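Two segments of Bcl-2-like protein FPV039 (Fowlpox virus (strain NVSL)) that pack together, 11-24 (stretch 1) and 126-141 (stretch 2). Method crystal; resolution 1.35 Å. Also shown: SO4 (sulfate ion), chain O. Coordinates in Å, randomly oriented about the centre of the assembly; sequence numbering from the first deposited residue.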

# COMPACT_ATOMS: atom_id res chain seq x y z
N MET A 11 15.66 -6.02 10.76
CA MET A 11 16.71 -5.41 9.92
C MET A 11 16.44 -5.47 8.41
O MET A 11 15.43 -6.06 7.94
CB MET A 11 18.08 -6.05 10.23
CG MET A 11 18.11 -7.58 10.10
SD MET A 11 19.53 -8.33 10.97
CE MET A 11 19.10 -8.13 12.72
N LYS A 12 17.34 -4.84 7.65
CA LYS A 12 17.22 -4.77 6.20
C LYS A 12 17.89 -6.01 5.59
O LYS A 12 19.00 -5.98 5.07
CB LYS A 12 17.80 -3.46 5.68
CG LYS A 12 17.23 -2.24 6.38
CD LYS A 12 17.36 -0.97 5.53
CE LYS A 12 18.77 -0.68 5.06
NZ LYS A 12 18.80 0.67 4.32
N ASP A 13 17.18 -7.14 5.70
CA ASP A 13 17.63 -8.40 5.17
C ASP A 13 16.88 -8.70 3.86
O ASP A 13 16.30 -7.79 3.24
CB ASP A 13 17.45 -9.45 6.25
CG ASP A 13 16.00 -9.65 6.65
OD1 ASP A 13 15.08 -8.93 6.13
OD2 ASP A 13 15.76 -10.57 7.47
N GLU A 14 16.94 -9.95 3.41
CA GLU A 14 16.34 -10.31 2.14
C GLU A 14 14.84 -10.10 2.19
O GLU A 14 14.25 -9.64 1.23
CB GLU A 14 16.66 -11.77 1.79
CG GLU A 14 16.34 -12.06 0.35
CD GLU A 14 16.75 -13.45 -0.07
OE1 GLU A 14 17.51 -14.06 0.72
OE2 GLU A 14 16.31 -13.91 -1.16
N THR A 15 14.22 -10.46 3.29
CA THR A 15 12.78 -10.30 3.42
C THR A 15 12.40 -8.82 3.29
O THR A 15 11.44 -8.47 2.61
CB THR A 15 12.30 -10.89 4.74
OG1 THR A 15 12.69 -12.28 4.79
CG2 THR A 15 10.77 -10.74 4.84
N TYR A 16 13.16 -7.95 3.98
CA TYR A 16 12.93 -6.53 3.87
C TYR A 16 12.96 -6.06 2.43
O TYR A 16 12.07 -5.32 2.00
CB TYR A 16 13.93 -5.75 4.75
CG TYR A 16 13.86 -4.26 4.62
CD1 TYR A 16 13.10 -3.50 5.46
CD2 TYR A 16 14.64 -3.60 3.62
CE1 TYR A 16 13.02 -2.13 5.27
CE2 TYR A 16 14.64 -2.24 3.50
CZ TYR A 16 13.83 -1.52 4.31
OH TYR A 16 13.86 -0.13 4.19
N TYR A 17 13.97 -6.47 1.65
CA TYR A 17 14.05 -6.03 0.26
C TYR A 17 13.01 -6.65 -0.61
O TYR A 17 12.55 -6.01 -1.53
CB TYR A 17 15.47 -6.22 -0.29
CG TYR A 17 16.35 -5.09 0.31
CD1 TYR A 17 16.18 -3.73 -0.04
CD2 TYR A 17 17.26 -5.38 1.29
CE1 TYR A 17 16.96 -2.74 0.55
CE2 TYR A 17 18.07 -4.36 1.88
CZ TYR A 17 17.89 -3.07 1.49
OH TYR A 17 18.71 -2.10 2.11
N ILE A 18 12.59 -7.89 -0.33
CA ILE A 18 11.49 -8.48 -1.10
C ILE A 18 10.21 -7.65 -0.93
O ILE A 18 9.49 -7.33 -1.90
CB ILE A 18 11.26 -9.93 -0.66
CG1 ILE A 18 12.41 -10.84 -1.16
CG2 ILE A 18 9.92 -10.40 -1.17
CD1 ILE A 18 12.48 -12.15 -0.49
N ALA A 19 9.96 -7.19 0.30
CA ALA A 19 8.81 -6.31 0.53
C ALA A 19 9.00 -4.94 -0.12
O ALA A 19 8.14 -4.44 -0.87
CB ALA A 19 8.55 -6.15 2.02
N LEU A 20 10.12 -4.29 0.20
CA LEU A 20 10.35 -2.91 -0.25
C LEU A 20 10.35 -2.82 -1.76
O LEU A 20 9.79 -1.91 -2.32
CB LEU A 20 11.67 -2.40 0.33
CG LEU A 20 12.06 -1.00 -0.16
CD1 LEU A 20 11.06 0.01 0.34
CD2 LEU A 20 13.45 -0.64 0.30
N ASN A 21 11.06 -3.73 -2.43
CA ASN A 21 11.23 -3.60 -3.89
C ASN A 21 9.89 -3.69 -4.62
O ASN A 21 9.68 -3.00 -5.60
CB ASN A 21 12.20 -4.67 -4.37
CG ASN A 21 12.56 -4.54 -5.80
OD1 ASN A 21 12.11 -5.34 -6.59
ND2 ASN A 21 13.36 -3.53 -6.15
N MET A 22 8.96 -4.54 -4.15
CA MET A 22 7.64 -4.62 -4.75
C MET A 22 6.86 -3.35 -4.54
O MET A 22 6.31 -2.77 -5.48
CB MET A 22 6.93 -5.78 -4.08
CG MET A 22 5.55 -6.01 -4.63
SD MET A 22 5.51 -6.73 -6.29
CE MET A 22 5.62 -8.47 -5.97
N ILE A 23 6.81 -2.87 -3.30
CA ILE A 23 6.03 -1.68 -2.98
C ILE A 23 6.56 -0.46 -3.72
O ILE A 23 5.80 0.31 -4.33
CB ILE A 23 6.06 -1.46 -1.46
CG1 ILE A 23 5.34 -2.59 -0.73
CG2 ILE A 23 5.43 -0.09 -1.13
CD1 ILE A 23 5.63 -2.71 0.73
N GLN A 24 7.87 -0.23 -3.64
CA GLN A 24 8.45 0.97 -4.24
C GLN A 24 8.33 0.96 -5.75
O GLN A 24 7.98 1.98 -6.36
CB GLN A 24 9.89 1.14 -3.79
CG GLN A 24 10.44 2.53 -4.11
CD GLN A 24 11.71 2.89 -3.44
OE1 GLN A 24 12.34 2.05 -2.81
NE2 GLN A 24 12.17 4.09 -3.63
N ILE A 126 4.66 -3.41 8.02
CA ILE A 126 4.41 -4.82 7.80
C ILE A 126 5.36 -5.67 8.60
O ILE A 126 4.95 -6.58 9.38
CB ILE A 126 4.49 -5.17 6.32
CG1 ILE A 126 3.33 -4.46 5.61
CG2 ILE A 126 4.36 -6.69 6.13
CD1 ILE A 126 3.34 -4.62 4.10
N LEU A 127 6.66 -5.40 8.47
CA LEU A 127 7.66 -6.36 8.98
C LEU A 127 7.96 -6.20 10.46
O LEU A 127 8.40 -7.15 11.10
CB LEU A 127 8.91 -6.38 8.12
CG LEU A 127 8.71 -6.74 6.66
CD1 LEU A 127 10.02 -6.58 5.95
CD2 LEU A 127 8.13 -8.13 6.47
N SER A 128 7.63 -5.05 11.05
CA SER A 128 7.88 -4.89 12.46
C SER A 128 7.03 -5.82 13.30
O SER A 128 7.49 -6.27 14.38
CB SER A 128 7.74 -3.44 12.92
OG SER A 128 6.41 -3.06 12.74
N LYS A 129 5.84 -6.14 12.85
CA LYS A 129 4.96 -7.01 13.62
C LYS A 129 4.54 -8.28 12.89
O LYS A 129 4.08 -9.24 13.54
CB LYS A 129 3.67 -6.23 13.94
CG LYS A 129 3.93 -5.14 15.02
CD LYS A 129 2.66 -4.42 15.48
CE LYS A 129 2.95 -3.58 16.78
NZ LYS A 129 1.81 -2.66 17.13
N TYR A 130 4.66 -8.34 11.57
CA TYR A 130 4.10 -9.41 10.76
C TYR A 130 5.13 -10.07 9.87
O TYR A 130 4.74 -10.64 8.85
CB TYR A 130 2.90 -8.93 9.94
CG TYR A 130 1.88 -8.28 10.82
CD1 TYR A 130 1.02 -9.01 11.61
CD2 TYR A 130 1.82 -6.90 10.89
CE1 TYR A 130 0.10 -8.37 12.43
CE2 TYR A 130 0.91 -6.26 11.69
CZ TYR A 130 0.07 -7.03 12.44
OH TYR A 130 -0.78 -6.40 13.31
N ARG A 131 6.43 -10.06 10.23
CA ARG A 131 7.46 -10.70 9.39
C ARG A 131 7.22 -12.19 9.23
O ARG A 131 7.28 -12.71 8.10
CB ARG A 131 8.86 -10.39 9.93
CG ARG A 131 10.00 -11.06 9.21
CD ARG A 131 11.38 -10.84 9.88
NE ARG A 131 11.75 -9.45 9.97
CZ ARG A 131 12.43 -8.77 9.05
NH1 ARG A 131 12.88 -9.35 7.92
NH2 ARG A 131 12.71 -7.50 9.28
N SER A 132 6.87 -12.93 10.29
CA SER A 132 6.63 -14.36 10.16
C SER A 132 5.40 -14.65 9.32
O SER A 132 5.39 -15.57 8.48
CB SER A 132 6.48 -14.93 11.57
OG SER A 132 7.77 -15.00 12.09
N TRP A 133 4.35 -13.82 9.47
CA TRP A 133 3.16 -13.94 8.61
C TRP A 133 3.52 -13.79 7.15
O TRP A 133 3.11 -14.60 6.31
CB TRP A 133 2.07 -12.91 9.03
CG TRP A 133 0.83 -12.95 8.25
CD1 TRP A 133 -0.27 -13.63 8.54
CD2 TRP A 133 0.56 -12.25 7.02
NE1 TRP A 133 -1.25 -13.40 7.60
CE2 TRP A 133 -0.77 -12.56 6.64
CE3 TRP A 133 1.29 -11.35 6.25
CZ2 TRP A 133 -1.34 -12.05 5.47
CZ3 TRP A 133 0.70 -10.82 5.10
CH2 TRP A 133 -0.59 -11.16 4.73
N PHE A 134 4.31 -12.78 6.82
CA PHE A 134 4.69 -12.51 5.44
C PHE A 134 5.51 -13.62 4.84
O PHE A 134 5.21 -14.08 3.71
CB PHE A 134 5.40 -11.16 5.39
CG PHE A 134 5.79 -10.69 4.02
CD1 PHE A 134 4.84 -10.40 3.04
CD2 PHE A 134 7.10 -10.53 3.68
CE1 PHE A 134 5.27 -9.84 1.79
CE2 PHE A 134 7.49 -10.03 2.44
CZ PHE A 134 6.57 -9.70 1.51
N ILE A 135 6.49 -14.13 5.58
CA ILE A 135 7.27 -15.25 5.08
C ILE A 135 6.37 -16.45 4.87
O ILE A 135 6.48 -17.20 3.87
CB ILE A 135 8.42 -15.55 6.08
CG1 ILE A 135 9.39 -14.37 6.10
CG2 ILE A 135 9.10 -16.88 5.73
CD1 ILE A 135 10.35 -14.42 7.29
N ASP A 136 5.45 -16.68 5.79
CA ASP A 136 4.58 -17.85 5.71
C ASP A 136 3.57 -17.79 4.56
O ASP A 136 3.07 -18.82 4.10
CB ASP A 136 3.91 -18.05 7.07
CG ASP A 136 3.05 -19.24 7.09
OD1 ASP A 136 3.65 -20.35 7.05
OD2 ASP A 136 1.82 -19.02 7.02
N GLN A 137 3.25 -16.58 4.10
CA GLN A 137 2.49 -16.32 2.91
C GLN A 137 3.28 -16.61 1.65
O GLN A 137 2.79 -16.42 0.54
CB GLN A 137 2.01 -14.89 2.87
CG GLN A 137 0.85 -14.57 3.88
CD GLN A 137 -0.37 -15.37 3.57
OE1 GLN A 137 -0.91 -15.25 2.47
NE2 GLN A 137 -0.85 -16.14 4.53
N ASP A 138 4.52 -17.08 1.79
CA ASP A 138 5.50 -17.13 0.67
C ASP A 138 5.65 -15.74 0.04
O ASP A 138 5.55 -15.55 -1.17
CB ASP A 138 5.16 -18.22 -0.38
CG ASP A 138 6.20 -18.40 -1.44
OD1 ASP A 138 7.42 -18.07 -1.20
OD2 ASP A 138 5.76 -18.81 -2.55
N TYR A 139 5.85 -14.76 0.92
CA TYR A 139 6.08 -13.37 0.55
C TYR A 139 4.85 -12.90 -0.22
O TYR A 139 3.71 -13.03 0.24
CB TYR A 139 7.43 -13.24 -0.19
CG TYR A 139 8.56 -13.89 0.54
CD1 TYR A 139 9.20 -13.26 1.59
CD2 TYR A 139 8.87 -15.19 0.29
CE1 TYR A 139 10.25 -13.89 2.26
CE2 TYR A 139 9.89 -15.82 0.98
CZ TYR A 139 10.54 -15.15 1.97
OH TYR A 139 11.58 -15.85 2.59
N TRP A 140 5.01 -12.35 -1.42
CA TRP A 140 3.90 -11.78 -2.18
C TRP A 140 3.03 -12.86 -2.81
O TRP A 140 1.92 -12.53 -3.22
CB TRP A 140 4.39 -10.78 -3.24
CG TRP A 140 5.11 -9.62 -2.64
CD1 TRP A 140 6.45 -9.51 -2.51
CD2 TRP A 140 4.49 -8.49 -2.08
NE1 TRP A 140 6.71 -8.28 -1.88
CE2 TRP A 140 5.52 -7.67 -1.60
CE3 TRP A 140 3.17 -8.08 -1.93
CZ2 TRP A 140 5.25 -6.41 -1.00
CZ3 TRP A 140 2.90 -6.85 -1.39
CH2 TRP A 140 3.94 -6.05 -0.87
N ASN A 141 3.44 -14.13 -2.79
CA ASN A 141 2.61 -15.16 -3.40
C ASN A 141 1.22 -15.15 -2.81
O ASN A 141 0.24 -15.47 -3.51
CB ASN A 141 3.30 -16.53 -3.23
CG ASN A 141 2.68 -17.54 -4.11
OD1 ASN A 141 1.82 -18.35 -3.67
ND2 ASN A 141 3.08 -17.53 -5.33
S SO4 O . 15.02 6.25 -2.50
O1 SO4 O . 14.68 7.70 -2.42
O2 SO4 O . 16.47 6.07 -2.84
O3 SO4 O . 14.15 5.73 -3.54
O4 SO4 O . 14.76 5.57 -1.22
O HOH W 1 13.42 -12.32 7.64

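Stretch 1 enters as a short loop and becomes a helix at Glu-14; stretch 2 is a helix through Asp-136, kinked where the backbone N atoms of Ser-132 and Trp-133 lack a bond to the preceding turn, followed by a loop and a 3-10 segment beginning at Trp-140. The two helix axes are steeply inclined, 109° between their N-to-C directions, and come no closer than 11.2 Å. At that spacing side chains must fill the gap, and the segment after the second helix, Tyr-139 and the 3-10 residue Trp-140, supplies much of the contact. The turn there is a Schellman motif: Asp-138 has positive phi (55°), with Tyr-139 N bonded to Phe-134 O at 2.9 Å and Asp-138 N to Ile-135 O at 2.9 Å. The chain then continues so that Tyr-139 and Trp-140 both point their CA-to-CB bonds toward the first helix.

Trp-140 is the largest single contributor, with 113 Å² covered by stretch 1. Its indole is positioned by one well-formed hydrogen bond, NE1 to the carbonyl O of Ile-18 at 2.9 Å and 161°. That carbonyl is free for the task: no backbone N within the stretch donates to it, whereas the neighbouring O of Ala-19 accepts from Ile-23 N at 3.2 Å. The polar edge of the ring thus meets the helix backbone, while Met-22 covers one face, its CG 3.6 Å from the centroid of the Trp-140 six-membered ring. Met-22 CB also lies 3.4 Å from Trp-140 CE2, and Ile-23 CG1 packs 3.7 Å from Trp-140 CH2. One large aromatic residue is therefore held by both a directional bond and close apolar packing.

Ile-18 serves three aromatic neighbours besides offering its carbonyl. Its CG2 is 3.8 Å from Trp-140 CD1, 3.9 Å from Tyr-139 CB and 4.3 Å from Phe-134 CZ, while its CD1 sits over the face of the Tyr-139 ring, 4.2 Å from the centroid. Next to it, Ala-19 fits a small methyl among larger groups, with CB 4.0 Å from Phe-134 CE2 and 4.2 Å from Leu-127 CD1.

One turn earlier, Thr-15 acts as a knob among Leu-127, Arg-131, Phe-134 and Ile-135. Its CG2 lies 3.9 Å from Phe-134 CD2, at the edge of that ring, and its OG1 is 2.9 Å from water 1, which in turn accepts from Arg-131 NH1 at 3.0 Å. Thr-15 thus combines apolar packing with a water-bridged link to Arg-131, although it is buried.

The polar end of the contact is built around Asp-13, the N-cap of the first helix. Its OD1 accepts from Tyr-16 N at 3.0 Å and also takes a salt bridge from Arg-131 NH1 at 2.9 Å, so a single oxygen caps the helix and ties it to its partner. Arg-131 starts sideways, but its side chain, t at chi1 and chi2 and then turned at chi3 (m, -59°), brings the guanidinium across, where NH2 adds a weak hydrogen bond to Met-11 O at 3.4 Å.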